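Long-range contacts in metallo-beta-lactamase domain-containing protein (Enterococcus faecalis, PDB 2AZ4), which binds two zinc ions in a metallo-beta-lactamase fold and may act as an RNA-binding exonuclease, although its function has not been established: residues H85-L90 / P109-K114; L201-K206 / A393-Q398; R246-N251 / E273-T278; R298-E303 / Q331-F336. One frame throughout, in Å; residues are numbered along the deposited sequence.

Contact 1: H85-L90 / P109-K114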
loop_
_atom_site.group_PDB
_atom_site.type_symbol
_atom_site.label_atom_id
_atom_site.label_comp_id
_atom_site.label_asym_id
_atom_site.label_seq_id
_atom_site.Cartn_x
_atom_site.Cartn_y
_atom_site.Cartn_z
ATOM N N HIS A 85 5.534 21.359 17.809
ATOM C CA HIS A 85 5.718 19.903 17.634
ATOM C C HIS A 85 4.923 19.442 16.428
ATOM O O HIS A 85 3.718 19.660 16.363
ATOM C CB HIS A 85 5.240 19.119 18.869
ATOM C CG HIS A 85 5.779 19.637 20.168
ATOM N ND1 HIS A 85 7.039 19.325 20.632
ATOM C CD2 HIS A 85 5.222 20.438 21.112
ATOM C CE1 HIS A 85 7.244 19.928 21.792
ATOM N NE2 HIS A 85 6.156 20.603 22.107
ATOM N N THR A 86 5.610 18.811 15.470
ATOM C CA THR A 86 4.991 18.369 14.236
ATOM C C THR A 86 5.522 16.982 13.948
ATOM O O THR A 86 6.699 16.705 14.207
ATOM C CB THR A 86 5.360 19.298 13.052
ATOM O OG1 THR A 86 5.037 20.669 13.371
ATOM C CG2 THR A 86 4.617 18.864 11.779
ATOM N N ALA A 87 4.669 16.109 13.409
ATOM C CA ALA A 87 5.138 14.799 12.953
ATOM C C ALA A 87 4.205 14.229 11.913
ATOM O O ALA A 87 3.015 14.586 11.858
ATOM C CB ALA A 87 5.251 13.813 14.143
ATOM N N VAL A 88 4.730 13.300 11.115
ATOM C CA VAL A 88 3.939 12.708 10.060
ATOM C C VAL A 88 4.014 11.195 10.238
ATOM O O VAL A 88 5.065 10.651 10.556
ATOM C CB VAL A 88 4.395 13.135 8.607
ATOM C CG1 VAL A 88 3.602 12.397 7.520
ATOM C CG2 VAL A 88 4.265 14.622 8.373
ATOM N N PHE A 89 2.888 10.533 10.012
ATOM C CA PHE A 89 2.804 9.083 10.118
ATOM C C PHE A 89 2.388 8.506 8.793
ATOM O O PHE A 89 1.609 9.126 8.032
ATOM C CB PHE A 89 1.815 8.685 11.226
ATOM C CG PHE A 89 2.244 9.107 12.582
ATOM C CD1 PHE A 89 2.875 8.202 13.435
ATOM C CD2 PHE A 89 2.040 10.413 13.021
ATOM C CE1 PHE A 89 3.296 8.602 14.717
ATOM C CE2 PHE A 89 2.467 10.834 14.295
ATOM C CZ PHE A 89 3.109 9.928 15.140
ATOM N N LEU A 90 2.873 7.297 8.519
ATOM C CA LEU A 90 2.603 6.634 7.261
ATOM C C LEU A 90 2.033 5.235 7.531
ATOM O O LEU A 90 2.723 4.374 8.078
ATOM C CB LEU A 90 3.915 6.583 6.462
ATOM C CG LEU A 90 4.082 5.940 5.114
ATOM C CD1 LEU A 90 3.019 6.390 4.092
ATOM C CD2 LEU A 90 5.526 6.182 4.607
ATOM N N PRO A 109 9.920 14.783 11.726
ATOM C CA PRO A 109 10.020 13.322 11.744
ATOM C C PRO A 109 8.880 12.625 11.037
ATOM O O PRO A 109 7.740 13.097 11.067
ATOM C CB PRO A 109 9.989 12.976 13.230
ATOM C CG PRO A 109 9.297 14.173 13.900
ATOM C CD PRO A 109 9.743 15.347 13.077
ATOM N N LEU A 110 9.194 11.465 10.468
ATOM C CA LEU A 110 8.264 10.660 9.690
ATOM C C LEU A 110 8.311 9.257 10.295
ATOM O O LEU A 110 9.387 8.625 10.360
ATOM C CB LEU A 110 8.665 10.634 8.210
ATOM C CG LEU A 110 7.889 9.708 7.240
ATOM C CD1 LEU A 110 6.425 10.095 7.200
ATOM C CD2 LEU A 110 8.475 9.753 5.812
ATOM N N TYR A 111 7.143 8.796 10.755
ATOM C CA TYR A 111 7.023 7.576 11.555
ATOM C C TYR A 111 6.264 6.535 10.771
ATOM O O TYR A 111 5.274 6.829 10.104
ATOM C CB TYR A 111 6.292 7.817 12.896
ATOM C CG TYR A 111 7.015 8.720 13.868
ATOM C CD1 TYR A 111 8.047 8.226 14.684
ATOM C CD2 TYR A 111 6.688 10.062 13.961
ATOM C CE1 TYR A 111 8.711 9.036 15.558
ATOM C CE2 TYR A 111 7.339 10.896 14.831
ATOM C CZ TYR A 111 8.344 10.379 15.632
ATOM O OH TYR A 111 8.989 11.198 16.485
ATOM N N THR A 112 6.711 5.299 10.872
ATOM C CA THR A 112 6.026 4.230 10.200
ATOM C C THR A 112 6.474 2.928 10.853
ATOM O O THR A 112 7.426 2.943 11.607
ATOM C CB THR A 112 6.275 4.262 8.659
ATOM O OG1 THR A 112 5.293 3.448 8.018
ATOM C CG2 THR A 112 7.683 3.782 8.279
ATOM N N LEU A 113 5.788 1.815 10.613
ATOM C CA LEU A 113 6.349 0.579 11.132
ATOM C C LEU A 113 7.633 0.274 10.356
ATOM O O LEU A 113 7.731 0.571 9.161
ATOM C CB LEU A 113 5.369 -0.589 11.072
ATOM C CG LEU A 113 4.169 -0.518 12.044
ATOM C CD1 LEU A 113 3.287 -1.705 11.836
ATOM C CD2 LEU A 113 4.577 -0.414 13.543
ATOM N N LYS A 114 8.616 -0.303 11.041
ATOM C CA LYS A 114 9.916 -0.595 10.432
ATOM C C LYS A 114 9.851 -1.393 9.117
ATOM O O LYS A 114 10.649 -1.135 8.216
ATOM C CB LYS A 114 10.889 -1.233 11.452
ATOM C CG LYS A 114 10.544 -2.635 11.887
ATOM C CD LYS A 114 11.412 -3.083 13.080
ATOM C CE LYS A 114 10.996 -4.466 13.608
ATOM N NZ LYS A 114 9.643 -4.426 14.287
#

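Contact 2: L201-K206 / A393-Q398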
loop_
_atom_site.group_PDB
_atom_site.type_symbol
_atom_site.label_atom_id
_atom_site.label_comp_id
_atom_site.label_asym_id
_atom_site.label_seq_id
_atom_site.Cartn_x
_atom_site.Cartn_y
_atom_site.Cartn_z
ATOM N N LEU A 201 -8.477 -7.861 13.799
ATOM C CA LEU A 201 -9.334 -8.112 14.967
ATOM C C LEU A 201 -8.803 -7.442 16.236
ATOM O O LEU A 201 -9.567 -6.781 16.934
ATOM C CB LEU A 201 -9.518 -9.609 15.213
ATOM C CG LEU A 201 -10.334 -10.333 14.135
ATOM C CD1 LEU A 201 -10.530 -11.798 14.557
ATOM C CD2 LEU A 201 -11.697 -9.655 13.915
ATOM N N ALA A 202 -7.511 -7.621 16.526
ATOM C CA ALA A 202 -6.875 -6.979 17.673
ATOM C C ALA A 202 -6.947 -5.460 17.579
ATOM O O ALA A 202 -7.070 -4.778 18.604
ATOM C CB ALA A 202 -5.436 -7.439 17.821
ATOM N N PHE A 203 -6.891 -4.928 16.362
ATOM C CA PHE A 203 -7.009 -3.494 16.149
ATOM C C PHE A 203 -8.408 -2.996 16.544
ATOM O O PHE A 203 -8.546 -1.962 17.183
ATOM C CB PHE A 203 -6.733 -3.148 14.670
ATOM C CG PHE A 203 -7.379 -1.872 14.222
ATOM C CD1 PHE A 203 -6.914 -0.640 14.681
ATOM C CD2 PHE A 203 -8.474 -1.900 13.364
ATOM C CE1 PHE A 203 -7.529 0.557 14.276
ATOM C CE2 PHE A 203 -9.097 -0.725 12.960
ATOM C CZ PHE A 203 -8.613 0.510 13.420
ATOM N N CYS A 204 -9.438 -3.717 16.102
ATOM C CA CYS A 204 -10.829 -3.357 16.398
ATOM C C CYS A 204 -11.078 -3.295 17.914
ATOM O O CYS A 204 -11.758 -2.384 18.405
ATOM C CB CYS A 204 -11.773 -4.368 15.751
ATOM S SG CYS A 204 -11.913 -4.261 13.972
ATOM N N GLU A 205 -10.499 -4.248 18.645
ATOM C CA GLU A 205 -10.570 -4.274 20.112
ATOM C C GLU A 205 -9.895 -3.068 20.767
ATOM O O GLU A 205 -10.385 -2.538 21.776
ATOM C CB GLU A 205 -9.954 -5.557 20.656
ATOM C CG GLU A 205 -9.948 -5.663 22.194
ATOM C CD GLU A 205 -11.356 -5.499 22.800
ATOM O OE1 GLU A 205 -12.172 -6.447 22.650
ATOM O OE2 GLU A 205 -11.648 -4.423 23.408
ATOM N N LYS A 206 -8.756 -2.657 20.224
ATOM C CA LYS A 206 -8.079 -1.457 20.708
ATOM C C LYS A 206 -8.876 -0.208 20.332
ATOM O O LYS A 206 -8.860 0.798 21.052
ATOM C CB LYS A 206 -6.678 -1.383 20.120
ATOM C CG LYS A 206 -5.689 -2.361 20.719
ATOM C CD LYS A 206 -4.260 -2.046 20.214
ATOM C CE LYS A 206 -3.196 -2.639 21.106
ATOM N NZ LYS A 206 -2.834 -1.759 22.260
ATOM N N ALA A 393 -19.016 -2.885 13.247
ATOM C CA ALA A 393 -19.707 -3.609 14.322
ATOM C C ALA A 393 -18.786 -3.935 15.501
ATOM O O ALA A 393 -19.167 -3.725 16.654
ATOM C CB ALA A 393 -20.401 -4.870 13.785
ATOM N N LEU A 394 -17.569 -4.422 15.234
ATOM C CA LEU A 394 -16.623 -4.708 16.313
ATOM C C LEU A 394 -16.169 -3.473 17.082
ATOM O O LEU A 394 -15.984 -3.537 18.297
ATOM C CB LEU A 394 -15.410 -5.508 15.808
ATOM C CG LEU A 394 -15.632 -6.969 15.411
ATOM C CD1 LEU A 394 -14.544 -7.386 14.438
ATOM C CD2 LEU A 394 -15.650 -7.863 16.632
ATOM N N ILE A 395 -16.010 -2.350 16.391
ATOM C CA ILE A 395 -15.519 -1.121 17.029
ATOM C C ILE A 395 -16.631 -0.305 17.725
ATOM O O ILE A 395 -16.411 0.230 18.804
ATOM C CB ILE A 395 -14.784 -0.222 15.996
ATOM C CG1 ILE A 395 -13.447 -0.851 15.591
ATOM C CG2 ILE A 395 -14.596 1.197 16.516
ATOM C CD1 ILE A 395 -12.885 -0.296 14.283
ATOM N N GLU A 396 -17.798 -0.219 17.087
ATOM C CA GLU A 396 -18.946 0.585 17.569
ATOM C C GLU A 396 -18.512 2.047 17.736
ATOM O O GLU A 396 -18.430 2.557 18.863
ATOM C CB GLU A 396 -19.570 0.006 18.861
ATOM C CG GLU A 396 -19.965 -1.496 18.805
ATOM C CD GLU A 396 -20.725 -1.944 20.064
ATOM O OE1 GLU A 396 -21.750 -1.301 20.374
ATOM O OE2 GLU A 396 -20.302 -2.917 20.757
ATOM N N PRO A 397 -18.189 2.713 16.606
ATOM C CA PRO A 397 -17.691 4.078 16.656
ATOM C C PRO A 397 -18.832 5.052 16.999
ATOM O O PRO A 397 -19.958 4.874 16.535
ATOM C CB PRO A 397 -17.194 4.314 15.224
ATOM C CG PRO A 397 -18.075 3.461 14.385
ATOM C CD PRO A 397 -18.282 2.219 15.218
ATOM N N GLN A 398 -18.526 6.055 17.823
ATOM C CA GLN A 398 -19.501 7.069 18.178
ATOM C C GLN A 398 -19.828 7.897 16.944
ATOM O O GLN A 398 -20.996 8.209 16.672
ATOM C CB GLN A 398 -18.970 7.935 19.310
ATOM C CG GLN A 398 -18.751 7.181 20.621
ATOM C CD GLN A 398 -18.081 8.033 21.670
ATOM O OE1 GLN A 398 -18.524 9.138 21.954
ATOM N NE2 GLN A 398 -16.991 7.532 22.241
#

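Contact 3: R246-N251 / E273-T278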
loop_
_atom_site.group_PDB
_atom_site.type_symbol
_atom_site.label_atom_id
_atom_site.label_comp_id
_atom_site.label_asym_id
_atom_site.label_seq_id
_atom_site.Cartn_x
_atom_site.Cartn_y
_atom_site.Cartn_z
ATOM N N ARG A 246 -2.668 -26.153 -6.536
ATOM C CA ARG A 246 -3.515 -26.887 -7.479
ATOM C C ARG A 246 -3.059 -26.663 -8.931
ATOM O O ARG A 246 -2.898 -27.615 -9.696
ATOM C CB ARG A 246 -4.985 -26.471 -7.349
ATOM C CG ARG A 246 -5.913 -27.205 -8.384
ATOM C CD ARG A 246 -7.357 -26.750 -8.313
ATOM N NE ARG A 246 -7.468 -25.295 -8.436
ATOM C CZ ARG A 246 -7.516 -24.621 -9.586
ATOM N NH1 ARG A 246 -7.476 -25.255 -10.759
ATOM N NH2 ARG A 246 -7.600 -23.297 -9.561
ATOM N N LEU A 247 -2.848 -25.410 -9.297
ATOM C CA LEU A 247 -2.426 -25.099 -10.659
ATOM C C LEU A 247 -1.097 -25.779 -11.020
ATOM O O LEU A 247 -0.927 -26.213 -12.164
ATOM C CB LEU A 247 -2.360 -23.577 -10.906
ATOM C CG LEU A 247 -3.689 -22.809 -11.003
ATOM C CD1 LEU A 247 -3.456 -21.309 -10.866
ATOM C CD2 LEU A 247 -4.430 -23.104 -12.299
ATOM N N GLU A 248 -0.169 -25.863 -10.060
ATOM C CA GLU A 248 1.091 -26.563 -10.290
ATOM C C GLU A 248 0.893 -28.076 -10.498
ATOM O O GLU A 248 1.440 -28.667 -11.435
ATOM C CB GLU A 248 2.090 -26.275 -9.179
ATOM C CG GLU A 248 2.617 -24.826 -9.178
ATOM C CD GLU A 248 3.821 -24.648 -8.256
ATOM O OE1 GLU A 248 4.583 -25.608 -8.047
ATOM O OE2 GLU A 248 4.027 -23.543 -7.742
ATOM N N LEU A 249 0.062 -28.686 -9.657
ATOM C CA LEU A 249 -0.164 -30.141 -9.709
ATOM C C LEU A 249 -0.952 -30.577 -10.931
ATOM O O LEU A 249 -0.815 -31.704 -11.400
ATOM C CB LEU A 249 -0.853 -30.627 -8.427
ATOM C CG LEU A 249 -0.035 -30.418 -7.146
ATOM C CD1 LEU A 249 -0.836 -30.781 -5.875
ATOM C CD2 LEU A 249 1.260 -31.182 -7.219
ATOM N N GLU A 250 -1.770 -29.682 -11.456
ATOM C CA GLU A 250 -2.496 -29.958 -12.694
ATOM C C GLU A 250 -1.569 -29.821 -13.918
ATOM O O GLU A 250 -1.928 -30.256 -15.008
ATOM C CB GLU A 250 -3.656 -28.980 -12.856
ATOM C CG GLU A 250 -4.767 -29.103 -11.822
ATOM C CD GLU A 250 -5.881 -28.083 -12.051
ATOM O OE1 GLU A 250 -5.690 -27.144 -12.855
ATOM O OE2 GLU A 250 -6.958 -28.218 -11.426
ATOM N N ASN A 251 -0.407 -29.184 -13.741
ATOM C CA ASN A 251 0.520 -28.940 -14.863
ATOM C C ASN A 251 1.971 -29.356 -14.583
ATOM O O ASN A 251 2.874 -28.500 -14.573
ATOM C CB ASN A 251 0.450 -27.476 -15.322
ATOM C CG ASN A 251 -0.932 -27.090 -15.843
ATOM O OD1 ASN A 251 -1.244 -27.302 -17.012
ATOM N ND2 ASN A 251 -1.766 -26.528 -14.968
ATOM N N GLU A 273 6.790 -21.297 0.703
ATOM C CA GLU A 273 6.467 -22.302 1.736
ATOM C C GLU A 273 5.748 -23.510 1.136
ATOM O O GLU A 273 6.097 -24.654 1.447
ATOM C CB GLU A 273 5.623 -21.668 2.858
ATOM C CG GLU A 273 5.343 -22.539 4.095
ATOM C CD GLU A 273 4.162 -22.021 4.943
ATOM O OE1 GLU A 273 3.933 -20.785 4.974
ATOM O OE2 GLU A 273 3.458 -22.854 5.589
ATOM N N LYS A 274 4.777 -23.264 0.257
ATOM C CA LYS A 274 3.858 -24.316 -0.166
ATOM C C LYS A 274 4.054 -24.847 -1.597
ATOM O O LYS A 274 3.576 -25.925 -1.935
ATOM C CB LYS A 274 2.414 -23.838 0.037
ATOM C CG LYS A 274 2.056 -23.619 1.508
ATOM C CD LYS A 274 0.584 -23.936 1.783
ATOM C CE LYS A 274 0.301 -23.977 3.264
ATOM N NZ LYS A 274 0.027 -22.622 3.830
ATOM N N SER A 275 4.742 -24.076 -2.438
ATOM C CA SER A 275 4.921 -24.439 -3.840
ATOM C C SER A 275 5.586 -25.813 -4.014
ATOM O O SER A 275 6.702 -26.022 -3.510
ATOM C CB SER A 275 5.743 -23.349 -4.551
ATOM O OG SER A 275 5.946 -23.690 -5.906
ATOM N N PRO A 276 4.901 -26.768 -4.699
ATOM C CA PRO A 276 5.539 -28.071 -4.939
ATOM C C PRO A 276 6.847 -27.934 -5.719
ATOM O O PRO A 276 7.818 -28.637 -5.397
ATOM C CB PRO A 276 4.505 -28.829 -5.783
ATOM C CG PRO A 276 3.202 -28.156 -5.497
ATOM C CD PRO A 276 3.544 -26.716 -5.279
ATOM N N ARG A 277 6.876 -27.038 -6.714
ATOM C CA ARG A 277 8.111 -26.765 -7.477
ATOM C C ARG A 277 8.973 -25.768 -6.730
ATOM O O ARG A 277 8.447 -24.865 -6.075
ATOM C CB ARG A 277 7.806 -26.156 -8.853
ATOM C CG ARG A 277 7.128 -27.065 -9.843
ATOM C CD ARG A 277 6.933 -26.312 -11.126
ATOM N NE ARG A 277 6.126 -27.042 -12.094
ATOM C CZ ARG A 277 6.201 -26.867 -13.412
ATOM N NH1 ARG A 277 7.036 -25.966 -13.937
ATOM N NH2 ARG A 277 5.433 -27.586 -14.208
ATOM N N THR A 278 10.293 -25.918 -6.857
ATOM C CA THR A 278 11.248 -24.936 -6.367
ATOM C C THR A 278 10.943 -23.563 -6.942
ATOM O O THR A 278 10.887 -23.395 -8.148
ATOM C CB THR A 278 12.686 -25.292 -6.782
ATOM O OG1 THR A 278 13.030 -26.585 -6.275
ATOM C CG2 THR A 278 13.670 -24.254 -6.263
HETATM O O HOH W 1 4.125 -28.706 -11.386
#

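Contact 4: R298-E303 / Q331-F336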
loop_
_atom_site.group_PDB
_atom_site.type_symbol
_atom_site.label_atom_id
_atom_site.label_comp_id
_atom_site.label_asym_id
_atom_site.label_seq_id
_atom_site.Cartn_x
_atom_site.Cartn_y
_atom_site.Cartn_z
ATOM N N ARG A 298 16.074 -19.176 -4.143
ATOM C CA ARG A 298 16.752 -19.092 -5.451
ATOM C C ARG A 298 16.260 -17.874 -6.231
ATOM O O ARG A 298 15.142 -17.393 -6.026
ATOM C CB ARG A 298 16.591 -20.399 -6.261
ATOM C CG ARG A 298 17.386 -21.570 -5.673
ATOM C CD ARG A 298 16.892 -22.918 -6.222
ATOM N NE ARG A 298 17.537 -24.039 -5.534
ATOM C CZ ARG A 298 17.194 -24.507 -4.325
ATOM N NH1 ARG A 298 16.201 -23.955 -3.618
ATOM N NH2 ARG A 298 17.871 -25.527 -3.808
ATOM N N TYR A 299 17.114 -17.341 -7.097
ATOM C CA TYR A 299 16.812 -16.098 -7.782
ATOM C C TYR A 299 17.542 -16.005 -9.102
ATOM O O TYR A 299 18.484 -16.733 -9.335
ATOM C CB TYR A 299 17.221 -14.901 -6.916
ATOM C CG TYR A 299 18.717 -14.859 -6.644
ATOM C CD1 TYR A 299 19.590 -14.142 -7.475
ATOM C CD2 TYR A 299 19.259 -15.542 -5.555
ATOM C CE1 TYR A 299 20.954 -14.109 -7.208
ATOM C CE2 TYR A 299 20.608 -15.533 -5.296
ATOM C CZ TYR A 299 21.451 -14.788 -6.101
ATOM O OH TYR A 299 22.804 -14.792 -5.826
ATOM N N TYR A 300 17.094 -15.081 -9.944
ATOM C CA TYR A 300 17.798 -14.713 -11.167
ATOM C C TYR A 300 17.853 -13.193 -11.240
ATOM O O TYR A 300 17.000 -12.486 -10.669
ATOM C CB TYR A 300 17.146 -15.320 -12.417
ATOM C CG TYR A 300 15.872 -14.648 -12.827
ATOM C CD1 TYR A 300 15.831 -13.811 -13.941
ATOM C CD2 TYR A 300 14.697 -14.829 -12.076
ATOM C CE1 TYR A 300 14.646 -13.193 -14.313
ATOM C CE2 TYR A 300 13.516 -14.209 -12.432
ATOM C CZ TYR A 300 13.498 -13.388 -13.538
ATOM O OH TYR A 300 12.334 -12.756 -13.886
ATOM N N TYR A 301 18.884 -12.699 -11.910
ATOM C CA TYR A 301 19.028 -11.276 -12.170
ATOM C C TYR A 301 18.320 -10.872 -13.442
ATOM O O TYR A 301 18.532 -11.465 -14.502
ATOM C CB TYR A 301 20.497 -10.914 -12.282
ATOM C CG TYR A 301 21.181 -10.864 -10.952
ATOM C CD1 TYR A 301 20.944 -9.796 -10.075
ATOM C CD2 TYR A 301 22.091 -11.845 -10.579
ATOM C CE1 TYR A 301 21.574 -9.726 -8.844
ATOM C CE2 TYR A 301 22.743 -11.785 -9.340
ATOM C CZ TYR A 301 22.463 -10.702 -8.487
ATOM O OH TYR A 301 23.070 -10.615 -7.270
ATOM N N ALA A 302 17.478 -9.849 -13.333
ATOM C CA ALA A 302 16.867 -9.235 -14.505
ATOM C C ALA A 302 17.576 -7.909 -14.817
ATOM O O ALA A 302 17.145 -7.147 -15.677
ATOM C CB ALA A 302 15.387 -9.022 -14.265
ATOM N N GLU A 303 18.670 -7.643 -14.110
ATOM C CA GLU A 303 19.446 -6.421 -14.291
ATOM C C GLU A 303 20.931 -6.777 -14.184
ATOM O O GLU A 303 21.284 -7.861 -13.726
ATOM C CB GLU A 303 19.040 -5.372 -13.241
ATOM C CG GLU A 303 17.570 -4.873 -13.405
ATOM C CD GLU A 303 16.977 -4.123 -12.188
ATOM O OE1 GLU A 303 17.727 -3.657 -11.298
ATOM O OE2 GLU A 303 15.717 -3.998 -12.150
ATOM N N GLN A 331 9.444 -16.220 -11.133
ATOM C CA GLN A 331 8.802 -14.922 -11.228
ATOM C C GLN A 331 9.240 -14.255 -12.530
ATOM O O GLN A 331 10.417 -13.902 -12.692
ATOM C CB GLN A 331 9.189 -14.064 -10.016
ATOM C CG GLN A 331 8.728 -12.590 -10.067
ATOM C CD GLN A 331 9.286 -11.743 -8.926
ATOM O OE1 GLN A 331 10.263 -12.124 -8.298
ATOM N NE2 GLN A 331 8.671 -10.565 -8.667
ATOM N N VAL A 332 8.314 -14.061 -13.460
ATOM C CA VAL A 332 8.666 -13.353 -14.715
ATOM C C VAL A 332 8.231 -11.893 -14.596
ATOM O O VAL A 332 7.098 -11.611 -14.194
ATOM C CB VAL A 332 8.053 -14.033 -15.972
ATOM C CG1 VAL A 332 6.531 -14.162 -15.841
ATOM C CG2 VAL A 332 8.431 -13.290 -17.263
ATOM N N VAL A 333 9.142 -10.971 -14.925
ATOM C CA VAL A 333 8.899 -9.531 -14.748
ATOM C C VAL A 333 8.985 -8.694 -16.043
ATOM O O VAL A 333 8.564 -7.529 -16.080
ATOM C CB VAL A 333 9.843 -8.933 -13.672
ATOM C CG1 VAL A 333 9.599 -9.606 -12.321
ATOM C CG2 VAL A 333 11.337 -9.063 -14.096
ATOM N N ASN A 334 9.576 -9.282 -17.082
ATOM C CA ASN A 334 9.722 -8.683 -18.395
ATOM C C ASN A 334 10.176 -9.737 -19.417
ATOM O O ASN A 334 10.201 -10.915 -19.112
ATOM C CB ASN A 334 10.696 -7.489 -18.373
ATOM C CG ASN A 334 12.129 -7.897 -17.995
ATOM O OD1 ASN A 334 12.442 -9.081 -17.824
ATOM N ND2 ASN A 334 13.003 -6.906 -17.871
ATOM N N GLN A 335 10.519 -9.290 -20.623
ATOM C CA GLN A 335 10.856 -10.163 -21.752
ATOM C C GLN A 335 9.863 -11.297 -21.917
ATOM O O GLN A 335 10.264 -12.453 -22.008
ATOM C CB GLN A 335 12.284 -10.724 -21.626
ATOM C CG GLN A 335 13.358 -9.673 -21.798
ATOM C CD GLN A 335 14.729 -10.303 -22.044
ATOM O OE1 GLN A 335 15.006 -10.840 -23.135
ATOM N NE2 GLN A 335 15.576 -10.272 -21.022
ATOM N N PHE A 336 8.572 -10.980 -21.938
ATOM C CA PHE A 336 7.558 -12.048 -21.951
ATOM C C PHE A 336 7.589 -12.826 -23.267
ATOM O O PHE A 336 7.094 -13.949 -23.335
ATOM C CB PHE A 336 6.141 -11.508 -21.639
ATOM C CG PHE A 336 5.967 -11.074 -20.218
ATOM C CD1 PHE A 336 5.424 -11.933 -19.281
ATOM C CD2 PHE A 336 6.362 -9.799 -19.808
ATOM C CE1 PHE A 336 5.265 -11.519 -17.950
ATOM C CE2 PHE A 336 6.221 -9.391 -18.463
ATOM C CZ PHE A 336 5.683 -10.242 -17.554
HETATM O O HOH W 2 11.630 -11.753 -16.372
#

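Contact 1: H85-L90 / P109-K114
Three backbone hydrogen bonds zip these two neighbouring strands together in parallel. Val-88 uses both its backbone polar atoms: its N donates to Pro-109 O (3.0 Å), and its O accepts from Tyr-111 N (2.8 Å, N-H...O 160°). Leu-90 N reaches Tyr-111 O at 2.9 Å, nearly along the C=O axis. A fourth bond comes from a side chain. With OG1 anti to its backbone N (chi1 -163°), Thr-112 donates to Leu-90 O over 2.7 Å, from above the carbonyl plane. The strands belong to a beta-alpha-beta unit of the metallo-beta-lactamase fold, and the stretch linking them carries the zinc ligands His-92, His-94, Asp-96 and His-97. On the side of the sheet that carries Phe-89 and Tyr-111, both side chains run the same way, their planes at 23°. Tyr-111 CD2 lies 3.7 Å above one face of the Phe-89 ring, toward its rim, and Phe-89 CD1 also meets Tyr-111 CB at 3.5 Å. Ala-87 CB touches the Tyr-111 ring at its edge, in plane, 3.7 Å from CE2. Ile-153 of strand 152-155 packs on both aromatics. On the other side the Val-88 and Leu-110 side chains cross obliquely, Val-88 CG1 3.7 Å from Leu-110 CD1.

Contact 2: L201-K206 / A393-Q398
Leu-394 O, next to the end of helix 385-395, takes a hydrogen bond from NZ of Lys-208 just past the other helix; none reaches it from segment 201-206. The side-chain contacts across the interface are apolar. The CB of Cys-204 points toward helix 385-395 and lodges between two neighbours, 3.8 Å from Leu-394 CB and 3.9 Å from Ile-395 CG1. Cys-204 SG, anti to the carbonyl carbon (chi1 -72°), lies 4.1 Å from Ile-395 CD1. On one flank Leu-201 CD2 meets Leu-394 CD1 tip to tip at 3.7 Å, the two chains crossing obliquely. On the other, Ile-395 sends CD1 to within 4.0 Å of Phe-203 CE2, while its CG1 rests 3.6 Å from Cys-204 O. Phe-203 and Ile-395 also press on strands 173-179 and 212-216, respectively, so both helices lie against the same sheet, as the outer helices of the metallo-beta-lactamase sandwich do. With no hydrogen bond crossing between the two segments, what holds them together directly is van der Waals contact between apolar groups.

Contact 3: R246-N251 / E273-T278
Two helices, 237-249 and 265-274, end side by side here in a parallel alpha/beta domain consistent with the beta-CASP domain of metallo-beta-lactamase nucleases; the second leads into strand 278-282. Lys-274, last in its helix, turns its NZ to a salt bridge with Glu-238. Ser-275 follows, with OG anti to its backbone N (chi1 179°), which sets that oxygen 2.7 Å from Glu-248 OE2 and 2.8 Å from Arg-277 O. Pro-276 crosses Glu-248 obliquely, its CD 3.2 Å from Glu-248 OE1, and its CG meets Leu-249 CD2 at 4.0 Å, those two side chains crossing at about a right angle. Arg-277 N donates to Glu-248 OE1 (3.0 Å, N-H...O 161°), nearly along the C-O axis, a firm bond to a buried carboxylate. The Arg-277 chain, extended from CG to NE, then runs out past OE1, and its positive charge probably helps keep the carboxylate ionised. Its guanidinium is tied down elsewhere too, NH2 to Arg-254 O and NH1 to Tyr-328 O. Arg-277 NH2 makes a weak hydrogen bond to Asn-251 O, 2.7 Å and bent (121°). Water 1, in the guanidinium plane, accepts from Arg-277 NE and donates to Glu-248 O, 2.7 Å from each.

Contact 4: R298-E303 / Q331-F336
Two strands of the six-stranded parallel sheet, 298-300 and 328-331, are linked here at their carboxyl-terminal ends: Tyr-300, closing the first, an edge strand, reaches over to Gln-331, which closes the second. Tyr-300 CG occupies the crowded position between backbone N and carbonyl carbon (chi1 75°). From there the ring extends edge-on to Gln-331 O, which lies in the ring plane 3.1 Å from Tyr-300 CE2. Tyr-300 OH donates to Gln-331 O, in the carbonyl plane, over a short 2.5 Å. Water 2 sits 2.8 Å from Tyr-300 OH and takes the N-H of Val-333 at 3.0 Å; Asn-334 OD1 is also bonded to it, at 3.1 Å. Apolar contact is slight. Val-333 CG2 touches Ala-302 CB at 4.1 Å and lies 3.8 Å from Tyr-300 OH. Strand 278-282 runs between the two strands, so the tyrosine bridges past it. The Gln-331 amide is fixed separately, by Glu-282 N and Asn-259 OD1, and its side chain packs against Met-285 of helix 283-293.

How the contacts relate
The zinc site lies with contacts 1 and 2, whose centres are 24 Å apart. In contact 1 the side chain of Leu-90 is about 4 Å from that of the zinc ligand His-97 and about 10 Å from a zinc ion; in contact 2 that of Phe-203 is about 11 Å from those of Asp-189 and His-167. Contacts 3 and 4 belong to the separate parallel-sheet domain, away from the metals, and both fall within the long chain excursion that contact 2 closes. Their centres are 19 Å apart, and they touch through Thr-278 CG2 and Arg-298 CD at 3.5 Å on adjacent strands. Contacts 1 and 3, on opposite sides of the chain's centre, have centres 41 Å apart.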